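Local atomic coordinates of melanin biosynthesis protein TyrA, putative (Shewanella oneidensis, PDB entry 2IIZ), a protein that binds heme b and, as a member of the dye-decolorizing peroxidase family, probably catalyses peroxide-dependent oxidation. Residues R38-N43 against Q124-L129; A59-V64 against H106-R111; I226-L231 against L272-F277. All blocks are in the same frame, centred on the assembly; numbering follows the deposited sequence.

Contact 1: R38-N43 against Q124-L129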
# COMPACT_ATOMS: atom_id res chain seq x y z
N ARG A 38 -2.16 -24.74 16.15
CA ARG A 38 -3.56 -24.80 16.54
C ARG A 38 -3.93 -23.86 17.72
O ARG A 38 -4.87 -23.08 17.61
CB ARG A 38 -3.91 -26.26 16.85
CG ARG A 38 -5.33 -26.65 16.59
CD ARG A 38 -5.56 -28.09 17.05
NE ARG A 38 -4.68 -29.04 16.35
CZ ARG A 38 -3.82 -29.89 16.93
NH1 ARG A 38 -3.67 -29.96 18.26
NH2 ARG A 38 -3.10 -30.70 16.15
N PRO A 39 -3.19 -23.93 18.85
CA PRO A 39 -3.43 -22.93 19.90
C PRO A 39 -2.96 -21.51 19.55
O PRO A 39 -3.55 -20.55 20.02
CB PRO A 39 -2.61 -23.46 21.08
CG PRO A 39 -1.54 -24.28 20.47
CD PRO A 39 -2.13 -24.88 19.24
N CYS A 40 -1.92 -21.39 18.74
CA CYS A 40 -1.43 -20.07 18.33
C CYS A 40 -2.46 -19.35 17.44
O CYS A 40 -2.68 -18.13 17.54
CB CYS A 40 -0.08 -20.21 17.62
SG CYS A 40 0.42 -18.81 16.60
N ILE A 41 -3.09 -20.12 16.56
CA ILE A 41 -4.24 -19.65 15.78
C ILE A 41 -5.39 -19.19 16.69
O ILE A 41 -6.10 -18.25 16.36
CB ILE A 41 -4.74 -20.76 14.85
CG1 ILE A 41 -3.81 -20.88 13.65
CG2 ILE A 41 -6.17 -20.47 14.38
CD1 ILE A 41 -4.11 -22.05 12.75
N ALA A 42 -5.57 -19.86 17.82
CA ALA A 42 -6.59 -19.46 18.79
C ALA A 42 -6.34 -18.05 19.32
O ALA A 42 -7.25 -17.21 19.35
CB ALA A 42 -6.66 -20.44 19.96
N ASN A 43 -5.10 -17.79 19.72
CA ASN A 43 -4.70 -16.48 20.22
C ASN A 43 -4.90 -15.39 19.20
O ASN A 43 -5.31 -14.29 19.55
CB ASN A 43 -3.23 -16.48 20.64
CG ASN A 43 -2.97 -17.34 21.82
OD1 ASN A 43 -3.74 -17.34 22.79
ND2 ASN A 43 -1.88 -18.10 21.77
N GLN A 124 4.31 -11.64 14.22
CA GLN A 124 5.14 -12.01 15.35
C GLN A 124 4.47 -13.10 16.18
O GLN A 124 5.15 -13.92 16.80
CB GLN A 124 5.43 -10.78 16.21
CG GLN A 124 6.28 -9.77 15.48
CD GLN A 124 6.67 -8.61 16.35
OE1 GLN A 124 7.14 -8.80 17.48
NE2 GLN A 124 6.50 -7.38 15.84
N MSE A 125 3.15 -13.11 16.19
CA MSE A 125 2.43 -14.16 16.90
C MSE A 125 2.71 -15.55 16.31
O MSE A 125 2.78 -16.52 17.05
CB MSE A 125 0.92 -13.85 16.95
CG MSE A 125 0.62 -12.66 17.87
SE MSE A 125 -1.23 -12.09 17.91
CE MSE A 125 -1.87 -13.31 19.18
N PHE A 126 2.90 -15.64 14.99
CA PHE A 126 3.12 -16.95 14.35
C PHE A 126 4.50 -17.53 14.57
O PHE A 126 4.71 -18.71 14.28
CB PHE A 126 2.81 -16.90 12.86
CG PHE A 126 1.35 -16.94 12.56
CD1 PHE A 126 0.56 -17.96 13.06
CD2 PHE A 126 0.77 -15.97 11.77
CE1 PHE A 126 -0.81 -18.01 12.78
CE2 PHE A 126 -0.59 -16.01 11.49
CZ PHE A 126 -1.38 -17.03 11.99
N GLU A 127 5.43 -16.71 15.06
CA GLU A 127 6.78 -17.17 15.46
C GLU A 127 7.53 -17.70 14.24
O GLU A 127 7.60 -17.02 13.22
CB GLU A 127 6.70 -18.22 16.59
N ASP A 128 8.09 -18.90 14.32
CA ASP A 128 8.74 -19.53 13.17
C ASP A 128 7.96 -20.78 12.77
O ASP A 128 8.54 -21.74 12.27
CB ASP A 128 10.20 -19.88 13.50
CG ASP A 128 11.07 -18.64 13.74
OD2 ASP A 128 10.88 -17.60 13.06
N LEU A 129 6.64 -20.75 12.97
CA LEU A 129 5.79 -21.89 12.65
C LEU A 129 5.25 -21.85 11.21
O LEU A 129 4.93 -22.90 10.64
CB LEU A 129 4.62 -21.97 13.62
CG LEU A 129 4.99 -22.31 15.06
CD1 LEU A 129 3.79 -22.08 15.96
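C40 and F126 make the sulfur-aromatic part of this contact. SG lies 3.6 Å from F126 CD1, and the line from SG to the F126 ring centroid, 4.7 Å long, makes an angle of 59° with the ring normal. The approach is therefore oblique, directed at the CD1-CE1 side of the ring. SG stands anti to the backbone N (chi1 161°), and that torsion carries the sulfur out from helix 34-54 toward M125 and F126, near the end of helix 112-125. It also comes within 3.3 Å of M125 O, a polar approach without the standing of a hydrogen bond; no hydrogen bond crosses between the segments.

Apolar packing continues on the F126 ring, where I41 CG1 reaches the rim near the ring plane, 4.2 Å from CE1. F27 meets the same ring with its plane inclined, and L37 packs on it too; F126 is buried.

The helices joined here, 34-54 and 112-125, are the two helices of a ferredoxin-like beta-alpha-beta-beta-alpha-beta unit, as the 4-1-3-2 order of the four N-terminal strands shows. The contact sits where helix 112-125 gives way to the turn before strand 130-139. E127 has a positive phi of 64°, and L129 N bonds back to F126 O at 3.1 Å.

A further set of van der Waals contacts comes from selenomethionine M125. Its chain bends at chi3, which sets the terminal CE against the other helix: CE is 3.6 Å from N43 O and 3.7 Å from N43 CB. V44 and Y47 of helix 34-54 also touch this side chain, and a bound sodium ion lies about 4 Å from it.

Contact 2: A59-V64 against H106-R111. With EDO (1,2-ethanediol), chain D; EDO (1,2-ethanediol), chain E.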
# COMPACT_ATOMS: atom_id res chain seq x y z
N ALA A 59 -13.50 1.39 12.97
CA ALA A 59 -14.25 0.23 12.46
C ALA A 59 -13.40 -0.99 12.11
O ALA A 59 -13.57 -1.60 11.05
CB ALA A 59 -15.11 0.64 11.30
N PHE A 60 -12.47 -1.33 13.00
CA PHE A 60 -11.56 -2.43 12.73
C PHE A 60 -12.33 -3.73 12.74
O PHE A 60 -13.26 -3.90 13.54
CB PHE A 60 -10.44 -2.52 13.76
CG PHE A 60 -9.55 -3.71 13.58
CD1 PHE A 60 -9.94 -4.97 14.04
CD2 PHE A 60 -8.32 -3.58 12.94
CE1 PHE A 60 -9.12 -6.09 13.86
CE2 PHE A 60 -7.50 -4.69 12.75
CZ PHE A 60 -7.90 -5.95 13.22
N ASN A 61 -11.93 -4.64 11.86
CA ASN A 61 -12.46 -6.00 11.91
C ASN A 61 -11.65 -6.90 11.01
O ASN A 61 -10.87 -6.41 10.19
CB ASN A 61 -13.91 -6.04 11.49
CG ASN A 61 -14.07 -5.70 10.05
OD1 ASN A 61 -13.87 -6.54 9.16
ND2 ASN A 61 -14.44 -4.44 9.79
N GLY A 62 -11.84 -8.21 11.19
CA GLY A 62 -10.93 -9.20 10.64
C GLY A 62 -11.35 -10.64 10.87
O GLY A 62 -12.25 -10.94 11.65
N PHE A 63 -10.69 -11.54 10.15
CA PHE A 63 -10.86 -12.95 10.39
C PHE A 63 -9.63 -13.75 10.00
O PHE A 63 -8.83 -13.30 9.19
CB PHE A 63 -12.16 -13.49 9.74
CG PHE A 63 -12.16 -13.53 8.24
CD1 PHE A 63 -11.44 -14.50 7.54
CD2 PHE A 63 -12.90 -12.63 7.51
CE1 PHE A 63 -11.45 -14.54 6.14
CE2 PHE A 63 -12.91 -12.67 6.13
CZ PHE A 63 -12.18 -13.63 5.45
N VAL A 64 -9.50 -14.92 10.62
CA VAL A 64 -8.56 -15.97 10.21
C VAL A 64 -9.33 -17.16 9.64
O VAL A 64 -10.25 -17.68 10.29
CB VAL A 64 -7.76 -16.54 11.39
CG1 VAL A 64 -6.57 -17.37 10.88
CG2 VAL A 64 -7.25 -15.41 12.27
N HIS A 106 -7.37 -12.10 7.07
CA HIS A 106 -8.08 -11.02 6.41
C HIS A 106 -8.31 -9.91 7.41
O HIS A 106 -9.04 -10.10 8.38
CB HIS A 106 -9.42 -11.56 5.97
CG HIS A 106 -10.30 -10.55 5.32
ND1 HIS A 106 -10.40 -10.43 3.95
CD2 HIS A 106 -11.14 -9.63 5.84
CE1 HIS A 106 -11.26 -9.48 3.65
NE2 HIS A 106 -11.72 -8.97 4.78
N LEU A 107 -7.68 -8.76 7.16
CA LEU A 107 -7.73 -7.65 8.11
C LEU A 107 -8.28 -6.39 7.48
O LEU A 107 -7.95 -6.05 6.34
CB LEU A 107 -6.33 -7.34 8.67
CG LEU A 107 -5.57 -8.53 9.23
CD1 LEU A 107 -4.17 -8.10 9.69
CD2 LEU A 107 -6.32 -9.19 10.37
N ARG A 108 -9.12 -5.68 8.24
CA ARG A 108 -9.78 -4.48 7.71
C ARG A 108 -9.91 -3.32 8.69
O ARG A 108 -10.00 -3.54 9.89
CB ARG A 108 -11.14 -4.85 7.13
CG ARG A 108 -11.06 -4.94 5.63
CD ARG A 108 -12.11 -5.75 5.03
NE ARG A 108 -13.42 -5.16 5.18
CZ ARG A 108 -14.48 -5.50 4.46
NH1 ARG A 108 -14.40 -6.42 3.51
NH2 ARG A 108 -15.63 -4.90 4.70
N CYS A 109 -9.90 -2.10 8.15
CA CYS A 109 -9.96 -0.88 8.97
C CYS A 109 -10.07 0.35 8.08
O CYS A 109 -9.63 0.34 6.91
CB CYS A 109 -8.69 -0.77 9.82
SG CYS A 109 -8.75 0.44 11.17
N ASP A 110 -10.64 1.42 8.63
CA ASP A 110 -10.65 2.74 7.99
C ASP A 110 -9.32 3.51 8.19
O ASP A 110 -9.16 4.62 7.68
CB ASP A 110 -11.84 3.53 8.51
CG ASP A 110 -13.16 2.87 8.15
OD1 ASP A 110 -13.17 2.02 7.22
OD2 ASP A 110 -14.19 3.17 8.78
N ARG A 111 -8.39 2.90 8.92
CA ARG A 111 -7.06 3.46 9.13
C ARG A 111 -6.07 2.42 8.70
O ARG A 111 -6.17 1.25 9.07
CB ARG A 111 -6.83 3.81 10.61
CG ARG A 111 -7.60 5.01 11.08
CD ARG A 111 -7.27 5.42 12.50
NE ARG A 111 -5.84 5.70 12.68
CZ ARG A 111 -5.34 6.29 13.76
NH1 ARG A 111 -6.13 6.67 14.75
NH2 ARG A 111 -4.03 6.52 13.86
C1 EDO D . -15.98 4.28 5.92
O1 EDO D . -17.26 3.74 5.61
C2 EDO D . -16.14 5.70 6.46
O2 EDO D . -14.95 6.10 7.15
C1 EDO E . -4.25 6.38 8.39
O1 EDO E . -2.95 5.77 8.21
C2 EDO E . -5.03 6.25 7.08
O2 EDO E . -6.45 6.45 7.24
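F63 and H106 are paired on adjacent antiparallel strands, 61-67 and 103-109, the second and third strands of the N-terminal ferredoxin-like unit, with both side chains on the same face of the sheet. Their short segments run at 179° to each other. The two ring planes are nearly parallel, 4° apart, but slid so far that they barely overlap. What lies over the centre of the F63 face is H106 CB, a CH-pi contact of 3.5 Å to the ring centroid. The imidazole is displaced toward the rim, with H106 CG 3.5 Å from F63 CE2. H106 CG stands anti to its backbone N, whereas F63 CG is wedged between its own N and carbonyl carbon (chi1 69°), which brings the benzyl group up beside H106. An alanine in place of F63 would probably leave H106 CB and one face of its imidazole without their aromatic partner and the imidazole freer to turn.

Backbone bonds set this register. F63 and H106 form a hydrogen-bonded pair, with F63 N to H106 O and H106 N to F63 O both 2.8 Å. N61 and R108 form the next such pair, N61 N reaching R108 O at 3.0 Å. G62 faces L107 between them, its CA only 3.1 Å from H106 O, where a side chain would be tight. Just beyond, the F60 ring lies with one face against R108 O, CD2 being 3.5 Å away.

Farther out, R108 NH1 lies in plane at the edge of the H106 imidazole and bonds to Q244 OE1, while R108 NH2 bonds to E17 O. The guanidinium and the N61 amide share one acceptor: N19 OD1 receives both R108 NE and N61 ND2.

Contact 3: I226-L231 against L272-F277. With HEM (protoporphyrin IX containing Fe), chain C.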
# COMPACT_ATOMS: atom_id res chain seq x y z
N ILE A 226 -23.72 -9.26 -14.64
CA ILE A 226 -24.86 -9.36 -13.71
C ILE A 226 -25.93 -10.37 -14.16
O ILE A 226 -26.71 -10.90 -13.34
CB ILE A 226 -25.57 -7.96 -13.55
CG1 ILE A 226 -24.58 -6.89 -13.16
CG2 ILE A 226 -26.65 -7.97 -12.52
CD1 ILE A 226 -23.65 -7.31 -12.10
N LYS A 227 -25.97 -10.64 -15.46
CA LYS A 227 -26.91 -11.62 -15.99
C LYS A 227 -26.36 -12.98 -15.65
O LYS A 227 -27.10 -13.90 -15.32
CB LYS A 227 -27.05 -11.45 -17.52
CG LYS A 227 -28.08 -12.38 -18.19
CD LYS A 227 -29.45 -12.26 -17.55
CE LYS A 227 -30.53 -12.82 -18.46
NZ LYS A 227 -31.91 -12.59 -17.90
N ARG A 228 -25.03 -13.10 -15.73
CA ARG A 228 -24.33 -14.37 -15.60
C ARG A 228 -24.23 -14.85 -14.16
O ARG A 228 -24.25 -16.05 -13.90
CB ARG A 228 -22.91 -14.21 -16.16
CG ARG A 228 -22.82 -14.00 -17.68
CD ARG A 228 -22.96 -15.29 -18.44
NE ARG A 228 -24.37 -15.62 -18.66
CZ ARG A 228 -24.97 -16.72 -18.24
NH1 ARG A 228 -24.31 -17.64 -17.56
NH2 ARG A 228 -26.25 -16.90 -18.49
N VAL A 229 -24.12 -13.92 -13.23
CA VAL A 229 -23.93 -14.27 -11.81
C VAL A 229 -25.18 -14.05 -10.93
O VAL A 229 -25.09 -14.18 -9.71
CB VAL A 229 -22.77 -13.45 -11.18
CG1 VAL A 229 -21.46 -13.69 -11.92
CG2 VAL A 229 -23.11 -11.99 -11.17
N ASN A 230 -26.31 -13.71 -11.53
CA ASN A 230 -27.59 -13.76 -10.83
C ASN A 230 -28.31 -15.03 -11.25
O ASN A 230 -28.87 -15.10 -12.34
CB ASN A 230 -28.48 -12.54 -11.14
CG ASN A 230 -29.77 -12.53 -10.32
OD1 ASN A 230 -30.68 -13.35 -10.56
ND2 ASN A 230 -29.85 -11.62 -9.35
N LEU A 231 -28.27 -16.01 -10.35
CA LEU A 231 -28.81 -17.35 -10.58
C LEU A 231 -29.94 -17.66 -9.61
O LEU A 231 -30.08 -17.05 -8.54
CB LEU A 231 -27.70 -18.39 -10.41
CG LEU A 231 -26.41 -18.11 -11.20
CD1 LEU A 231 -25.22 -18.91 -10.68
CD2 LEU A 231 -26.67 -18.37 -12.69
N LEU A 272 -19.19 -19.02 -10.83
CA LEU A 272 -17.96 -19.02 -11.59
C LEU A 272 -18.10 -19.86 -12.87
O LEU A 272 -17.65 -19.46 -13.94
CB LEU A 272 -16.85 -19.57 -10.74
CG LEU A 272 -15.45 -19.49 -11.34
CD1 LEU A 272 -14.99 -18.05 -11.41
CD2 LEU A 272 -14.45 -20.38 -10.54
N HIS A 273 -18.74 -21.01 -12.75
CA HIS A 273 -19.02 -21.83 -13.93
C HIS A 273 -19.82 -21.00 -14.94
O HIS A 273 -19.42 -20.85 -16.10
CB HIS A 273 -19.77 -23.08 -13.51
CG HIS A 273 -20.09 -24.00 -14.63
ND1 HIS A 273 -20.91 -23.64 -15.68
CD2 HIS A 273 -19.72 -25.28 -14.87
CE1 HIS A 273 -21.02 -24.65 -16.52
NE2 HIS A 273 -20.31 -25.66 -16.05
N SER A 274 -20.95 -20.44 -14.50
CA SER A 274 -21.75 -19.55 -15.34
C SER A 274 -20.94 -18.40 -15.97
O SER A 274 -21.27 -17.98 -17.09
CB SER A 274 -22.92 -18.97 -14.55
OG SER A 274 -23.45 -17.85 -15.23
N MSE A 275 -19.91 -17.90 -15.29
CA MSE A 275 -19.04 -16.87 -15.86
C MSE A 275 -18.09 -17.41 -16.92
O MSE A 275 -17.98 -16.85 -18.00
CB MSE A 275 -18.20 -16.19 -14.78
CG MSE A 275 -18.97 -15.46 -13.70
SE MSE A 275 -17.83 -14.57 -12.46
CE MSE A 275 -16.44 -14.00 -13.54
N VAL A 276 -17.39 -18.49 -16.61
CA VAL A 276 -16.39 -19.06 -17.53
C VAL A 276 -17.03 -19.76 -18.73
O VAL A 276 -16.71 -19.47 -19.89
CB VAL A 276 -15.47 -20.09 -16.80
CG1 VAL A 276 -14.62 -20.91 -17.82
CG2 VAL A 276 -14.56 -19.37 -15.81
N PHE A 277 -17.92 -20.70 -18.42
CA PHE A 277 -18.56 -21.54 -19.42
C PHE A 277 -19.84 -20.98 -20.01
O PHE A 277 -20.23 -21.35 -21.11
CB PHE A 277 -18.80 -22.90 -18.80
CG PHE A 277 -17.55 -23.66 -18.55
CD1 PHE A 277 -16.92 -24.34 -19.58
CD2 PHE A 277 -16.98 -23.68 -17.30
CE1 PHE A 277 -15.74 -25.05 -19.35
CE2 PHE A 277 -15.80 -24.38 -17.06
CZ PHE A 277 -15.18 -25.06 -18.08
CHA HEM C . -22.15 -7.94 -9.22
CHB HEM C . -17.74 -6.46 -10.46
CHC HEM C . -16.05 -10.92 -10.04
CHD HEM C . -20.28 -12.32 -8.27
C1A HEM C . -21.11 -7.16 -9.63
C2A HEM C . -21.20 -5.76 -9.97
C3A HEM C . -19.96 -5.36 -10.32
C4A HEM C . -19.08 -6.49 -10.19
CMA HEM C . -19.51 -3.96 -10.77
CAA HEM C . -22.50 -4.91 -9.94
CBA HEM C . -22.70 -4.22 -8.57
CGA HEM C . -23.23 -5.20 -7.54
O1A HEM C . -22.45 -5.62 -6.63
O2A HEM C . -24.43 -5.58 -7.62
C1B HEM C . -16.92 -7.55 -10.47
C2B HEM C . -15.52 -7.51 -10.85
C3B HEM C . -15.05 -8.76 -10.73
C4B HEM C . -16.14 -9.59 -10.27
CMB HEM C . -14.79 -6.23 -11.29
CAB HEM C . -13.64 -9.31 -10.99
CBB HEM C . -12.89 -8.82 -11.96
C1C HEM C . -17.07 -11.68 -9.55
C2C HEM C . -16.98 -13.10 -9.32
C3C HEM C . -18.15 -13.50 -8.83
C4C HEM C . -19.00 -12.33 -8.73
CMC HEM C . -15.71 -13.91 -9.63
CAC HEM C . -18.59 -14.92 -8.41
CBC HEM C . -17.83 -16.01 -8.52
C1D HEM C . -21.17 -11.28 -8.34
C2D HEM C . -22.52 -11.33 -7.83
C3D HEM C . -23.10 -9.96 -8.13
C4D HEM C . -22.05 -9.23 -8.78
CMD HEM C . -23.21 -12.52 -7.14
CAD HEM C . -24.51 -9.44 -7.82
CBD HEM C . -25.36 -9.62 -9.07
CGD HEM C . -26.83 -9.42 -8.80
O1D HEM C . -27.38 -8.35 -9.21
O2D HEM C . -27.45 -10.33 -8.18
NA HEM C . -19.80 -7.58 -9.77
NB HEM C . -17.27 -8.83 -10.12
NC HEM C . -18.31 -11.22 -9.18
ND HEM C . -20.93 -10.04 -8.89
FE HEM C . -19.11 -9.44 -9.69
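R228, on the short helix 225-228, reaches S274 of helix 266-276 and can be followed outward atom by atom. CB lies 3.8 Å from S274 OG. The chain then bends at chi2 (-80°), which turns CD toward the other helix, 3.5 Å from S274 O. NE bonds away from the contact, to L222 O, and this second partner helps fix the guanidinium. NH1, at the tip, donates to S274 O over 3.1 Å with an N-H...O angle of 159°. The acceptor lies close to the guanidinium plane, but NH1 stands 37° above the carbonyl plane. NH1 also crowds S274 OG, which donates to R228 O in a very short bond, so the placing of guanidinium tip and hydroxyl is doubtful in detail.

Beside this polar pair is an apolar one, V229 CG1 against M275 CG at 3.5 Å. Both residues belong to the heme pocket of this DyP-type peroxidase and approach the porphyrin on the side of the axial ligand H225. V229 CG2 lies 3.5 Å from heme C2D, and the selenium of selenomethionine M275 is 3.6 Å from heme C2C. Next in the chain, N230 ND2 bonds the propionate oxygen O2D at 3.0 Å.

The chemistry implies a buried junction in which the positive R228 guanidinium, held by carbonyls of L222 and S274, is probably stabilised by these groups, by D279, which its side chain touches, and by the C-terminal part of helix 266-276.

Contacts 1 and 2 belong to the same ferredoxin-like unit: helix 34-54 runs on to strand 61-67, and strand 103-109 to helix 112-125, so contact 1 pairs the two helices and contact 2 the two strands that adjoin them in the chain, with centres 19 Å apart. Contact 3 lies in the C-terminal half, across the chain's centre from both. Contact 1 is partly buried near the periphery and relies on sulfur, selenium and aromatic packing without a cross-segment hydrogen bond. Contact 2, in the core, rests on regular backbone bonding backed by a polar network. Contact 3, also buried, combines side-chain-to-carbonyl bonding with apolar groups, and alone among the three touches the heme.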